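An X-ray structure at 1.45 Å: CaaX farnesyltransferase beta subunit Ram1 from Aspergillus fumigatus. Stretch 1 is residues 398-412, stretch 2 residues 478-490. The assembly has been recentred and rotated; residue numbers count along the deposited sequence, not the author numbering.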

# COMPACT_ATOMS: atom_id res chain seq x y z
N GLY B 398 12.79 -18.32 -8.52
CA GLY B 398 11.42 -18.75 -8.82
C GLY B 398 10.44 -17.92 -7.98
O GLY B 398 10.76 -16.85 -7.43
N ASN B 399 9.22 -18.44 -7.84
CA ASN B 399 8.17 -17.76 -7.09
C ASN B 399 8.23 -18.20 -5.67
O ASN B 399 8.21 -19.40 -5.40
CB ASN B 399 6.83 -18.10 -7.70
CG ASN B 399 6.75 -17.63 -9.09
OD1 ASN B 399 6.96 -16.41 -9.33
ND2 ASN B 399 6.53 -18.56 -10.07
N LEU B 400 8.34 -17.24 -4.76
CA LEU B 400 8.52 -17.53 -3.35
C LEU B 400 7.22 -17.52 -2.53
O LEU B 400 7.28 -17.53 -1.33
CB LEU B 400 9.59 -16.57 -2.76
CG LEU B 400 10.99 -16.78 -3.39
CD1 LEU B 400 11.96 -15.76 -2.74
CD2 LEU B 400 11.51 -18.20 -3.24
N TYR B 401 6.08 -17.48 -3.20
CA TYR B 401 4.75 -17.50 -2.61
C TYR B 401 3.98 -18.58 -3.41
O TYR B 401 4.50 -19.16 -4.37
CB TYR B 401 4.03 -16.14 -2.75
CG TYR B 401 3.76 -15.76 -4.18
CD1 TYR B 401 4.74 -15.27 -5.00
CD2 TYR B 401 2.47 -15.87 -4.68
CE1 TYR B 401 4.49 -14.93 -6.34
CE2 TYR B 401 2.18 -15.50 -6.02
CZ TYR B 401 3.18 -15.03 -6.85
OH TYR B 401 2.85 -14.70 -8.17
N SER B 402 2.72 -18.82 -3.02
CA SER B 402 1.88 -19.83 -3.67
C SER B 402 1.00 -19.20 -4.73
O SER B 402 -0.04 -18.58 -4.43
CB SER B 402 1.01 -20.56 -2.62
OG SER B 402 0.12 -21.44 -3.31
N ARG B 403 1.36 -19.42 -6.00
CA ARG B 403 0.49 -18.96 -7.09
C ARG B 403 -0.85 -19.70 -7.08
O ARG B 403 -1.89 -19.10 -7.37
CB ARG B 403 1.20 -19.13 -8.45
CG ARG B 403 2.38 -18.16 -8.66
CD ARG B 403 2.95 -18.30 -10.16
NE ARG B 403 3.41 -19.60 -10.51
CZ ARG B 403 2.99 -20.30 -11.55
NH1 ARG B 403 2.12 -19.81 -12.48
NH2 ARG B 403 3.52 -21.50 -11.72
N GLU B 404 -0.82 -20.97 -6.71
CA GLU B 404 -2.06 -21.75 -6.63
C GLU B 404 -2.99 -21.08 -5.61
O GLU B 404 -4.17 -20.90 -5.89
CB GLU B 404 -1.74 -23.19 -6.15
CG GLU B 404 -3.02 -23.97 -5.85
CD GLU B 404 -2.83 -25.44 -5.52
OE1 GLU B 404 -1.67 -25.86 -5.37
OE2 GLU B 404 -3.86 -26.16 -5.50
N GLY B 405 -2.47 -20.80 -4.40
CA GLY B 405 -3.33 -20.20 -3.38
C GLY B 405 -3.96 -18.89 -3.82
O GLY B 405 -5.16 -18.64 -3.66
N LEU B 406 -3.15 -18.03 -4.43
CA LEU B 406 -3.68 -16.73 -4.84
C LEU B 406 -4.74 -16.87 -5.90
O LEU B 406 -5.75 -16.17 -5.93
CB LEU B 406 -2.52 -15.82 -5.29
CG LEU B 406 -2.97 -14.44 -5.69
CD1 LEU B 406 -3.63 -13.72 -4.51
CD2 LEU B 406 -1.79 -13.60 -6.29
N THR B 407 -4.46 -17.80 -6.84
CA THR B 407 -5.37 -18.02 -7.94
C THR B 407 -6.72 -18.59 -7.43
O THR B 407 -7.80 -18.16 -7.88
CB THR B 407 -4.77 -19.00 -8.93
OG1 THR B 407 -3.58 -18.40 -9.46
CG2 THR B 407 -5.72 -19.19 -10.11
N ARG B 408 -6.65 -19.53 -6.49
CA ARG B 408 -7.88 -20.03 -5.87
C ARG B 408 -8.64 -18.90 -5.20
O ARG B 408 -9.86 -18.81 -5.31
CB ARG B 408 -7.61 -21.14 -4.86
CG ARG B 408 -7.05 -22.41 -5.54
CD ARG B 408 -6.92 -23.54 -4.47
NE ARG B 408 -6.42 -24.77 -5.14
CZ ARG B 408 -7.19 -25.60 -5.85
NH1 ARG B 408 -8.51 -25.41 -5.92
NH2 ARG B 408 -6.59 -26.62 -6.49
N TYR B 409 -7.94 -18.05 -4.40
CA TYR B 409 -8.68 -17.02 -3.74
C TYR B 409 -9.36 -16.09 -4.72
O TYR B 409 -10.52 -15.77 -4.58
CB TYR B 409 -7.70 -16.21 -2.88
CG TYR B 409 -8.44 -15.19 -1.97
CD1 TYR B 409 -9.41 -15.63 -1.03
CD2 TYR B 409 -8.30 -13.81 -2.23
CE1 TYR B 409 -10.15 -14.72 -0.32
CE2 TYR B 409 -9.02 -12.86 -1.47
CZ TYR B 409 -9.98 -13.32 -0.58
OH TYR B 409 -10.76 -12.43 0.13
N ILE B 410 -8.67 -15.67 -5.77
CA ILE B 410 -9.30 -14.75 -6.72
C ILE B 410 -10.45 -15.40 -7.47
O ILE B 410 -11.58 -14.86 -7.49
CB ILE B 410 -8.24 -14.25 -7.73
CG1 ILE B 410 -7.16 -13.38 -7.01
CG2 ILE B 410 -8.92 -13.45 -8.88
CD1 ILE B 410 -5.94 -13.13 -7.87
N LEU B 411 -10.21 -16.58 -8.06
CA LEU B 411 -11.25 -17.16 -8.92
C LEU B 411 -12.37 -17.83 -8.13
O LEU B 411 -13.55 -17.76 -8.57
CB LEU B 411 -10.64 -18.16 -9.92
CG LEU B 411 -9.73 -17.49 -10.94
CD1 LEU B 411 -9.08 -18.60 -11.88
CD2 LEU B 411 -10.50 -16.46 -11.80
N SER B 412 -12.03 -18.50 -7.02
CA SER B 412 -13.08 -19.20 -6.24
C SER B 412 -13.81 -18.27 -5.30
O SER B 412 -15.02 -18.48 -5.05
CB SER B 412 -12.51 -20.37 -5.42
OG SER B 412 -11.93 -21.37 -6.26
N GLN B 478 0.18 -31.88 -9.50
CA GLN B 478 0.34 -31.21 -8.24
C GLN B 478 1.76 -30.66 -8.21
O GLN B 478 2.64 -31.12 -8.93
CB GLN B 478 0.08 -32.22 -7.12
CG GLN B 478 -1.34 -32.05 -6.48
CD GLN B 478 -1.52 -32.93 -5.22
OE1 GLN B 478 -1.18 -34.13 -5.24
NE2 GLN B 478 -2.07 -32.33 -4.11
N GLY B 479 2.02 -29.68 -7.38
CA GLY B 479 3.34 -29.12 -7.33
C GLY B 479 3.31 -27.91 -6.44
O GLY B 479 2.24 -27.38 -6.13
N SER B 480 4.47 -27.45 -6.06
CA SER B 480 4.50 -26.29 -5.15
C SER B 480 4.40 -24.95 -5.87
O SER B 480 4.10 -23.94 -5.24
CB SER B 480 5.77 -26.27 -4.34
OG SER B 480 6.90 -25.92 -5.12
N ASP B 481 4.71 -24.95 -7.16
CA ASP B 481 4.67 -23.71 -7.94
C ASP B 481 3.98 -23.94 -9.25
O ASP B 481 4.61 -24.19 -10.28
CB ASP B 481 6.08 -23.14 -8.11
CG ASP B 481 6.09 -21.83 -8.87
OD1 ASP B 481 5.08 -21.08 -8.85
OD2 ASP B 481 7.12 -21.53 -9.50
N ILE B 482 2.64 -23.89 -9.20
CA ILE B 482 1.85 -24.28 -10.36
C ILE B 482 0.80 -23.26 -10.74
O ILE B 482 0.36 -22.39 -9.91
CB ILE B 482 1.14 -25.63 -10.15
CG1 ILE B 482 0.32 -25.60 -8.84
CG2 ILE B 482 2.14 -26.79 -10.20
CD1 ILE B 482 -0.60 -26.88 -8.63
N GLY B 483 0.45 -23.31 -12.01
CA GLY B 483 -0.56 -22.43 -12.57
C GLY B 483 -1.87 -23.17 -12.64
O GLY B 483 -2.04 -24.08 -13.47
N VAL B 484 -2.81 -22.81 -11.76
CA VAL B 484 -4.10 -23.53 -11.63
C VAL B 484 -5.26 -22.79 -12.27
O VAL B 484 -6.40 -23.27 -12.26
CB VAL B 484 -4.42 -23.91 -10.15
CG1 VAL B 484 -3.28 -24.72 -9.58
CG2 VAL B 484 -4.61 -22.63 -9.27
N PHE B 485 -4.97 -21.63 -12.86
CA PHE B 485 -5.91 -21.03 -13.84
C PHE B 485 -5.87 -21.91 -15.13
O PHE B 485 -4.94 -22.69 -15.32
CB PHE B 485 -5.43 -19.60 -14.16
CG PHE B 485 -3.98 -19.54 -14.54
CD1 PHE B 485 -3.59 -19.71 -15.88
CD2 PHE B 485 -3.00 -19.33 -13.57
CE1 PHE B 485 -2.22 -19.76 -16.23
CE2 PHE B 485 -1.63 -19.37 -13.91
CZ PHE B 485 -1.25 -19.58 -15.26
N THR B 486 -6.85 -21.69 -15.97
CA THR B 486 -6.75 -22.31 -17.33
C THR B 486 -6.19 -21.27 -18.30
O THR B 486 -6.19 -20.03 -18.02
CB THR B 486 -8.13 -22.72 -17.86
OG1 THR B 486 -8.87 -21.53 -18.24
CG2 THR B 486 -8.90 -23.60 -16.88
N GLU B 487 -5.73 -21.70 -19.48
CA GLU B 487 -5.30 -20.70 -20.46
C GLU B 487 -6.44 -19.84 -20.96
O GLU B 487 -6.22 -18.71 -21.33
CB GLU B 487 -4.56 -21.38 -21.62
CG GLU B 487 -3.17 -21.87 -21.12
CD GLU B 487 -2.29 -20.68 -20.79
OE1 GLU B 487 -2.45 -19.62 -21.46
OE2 GLU B 487 -1.45 -20.80 -19.85
N ASN B 488 -7.67 -20.35 -20.89
CA ASN B 488 -8.83 -19.54 -21.19
C ASN B 488 -8.97 -18.35 -20.21
O ASN B 488 -9.64 -17.37 -20.55
CB ASN B 488 -10.11 -20.36 -21.12
CG ASN B 488 -10.52 -20.95 -22.46
OD1 ASN B 488 -9.77 -20.93 -23.44
ND2 ASN B 488 -11.75 -21.43 -22.49
N ASP B 489 -8.36 -18.44 -19.03
CA ASP B 489 -8.41 -17.33 -18.02
C ASP B 489 -7.23 -16.35 -18.24
O ASP B 489 -7.04 -15.47 -17.39
CB ASP B 489 -8.24 -17.94 -16.62
CG ASP B 489 -9.35 -18.91 -16.24
OD1 ASP B 489 -10.52 -18.77 -16.72
OD2 ASP B 489 -9.04 -19.81 -15.42
N ARG B 490 -6.37 -16.54 -19.25
CA ARG B 490 -5.17 -15.69 -19.39
C ARG B 490 -5.49 -14.24 -19.69
O ARG B 490 -6.29 -13.90 -20.55
CB ARG B 490 -4.24 -16.27 -20.49
CG ARG B 490 -2.97 -15.39 -20.65
CD ARG B 490 -1.89 -16.04 -21.51
NE ARG B 490 -1.36 -17.24 -20.84
CZ ARG B 490 -0.46 -17.19 -19.85
NH1 ARG B 490 0.10 -16.01 -19.52
NH2 ARG B 490 -0.08 -18.30 -19.20
O HOH W 1 9.51 -21.38 -8.72
O HOH W 2 9.07 -22.06 -6.67
O HOH W 3 3.81 -20.75 -6.48
O HOH W 4 1.61 -22.72 -6.50
O HOH W 5 0.87 -25.12 -5.29
O HOH W 6 -0.77 -28.84 -5.69

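Arg403, Asp481 and Val484 cover the most surface where the first turns of the helix that begins at Arg403 meet the loop 478-486. Arg403, in the first turn of the helix, points toward the loop and forms a salt bridge with Asp481: NE donates to OD1 at 2.8 Å with a nearly straight N-H...O angle of 167°, and the carboxylate oxygen lies at the edge of the guanidinium, near its plane, where the N-H bonds are directed. Arg403 NH2 adds weak bonds to Asp481 O (3.2 Å) and OD1 (3.3 Å), while Ile482 C lies over one guanidinium face, 3.4 Å from NH2. Asp481 also accepts from Asn399, whose ND2 lies 3.1 Å from OD2 and 3.2 Å from OD1, so one carboxylate ties the helix start to the loop before it. Water 4 accepts from Glu404 N and Ile482 N and donates to Ser480 O, linking Glu404 N, which has no backbone acceptor in the helix's first turn, to the loop backbone. Val484 packs against the helix: its CG2 lies 3.8 Å from Glu404 CA and 3.6 Å from Thr407 CB, one turn further on. Thr407 OG1 donates to Arg403 O (2.8 Å), turning its polar end back onto the helix, and its CG2 lies 3.8 Å from Phe485 N, a buried amide with no partner in the model.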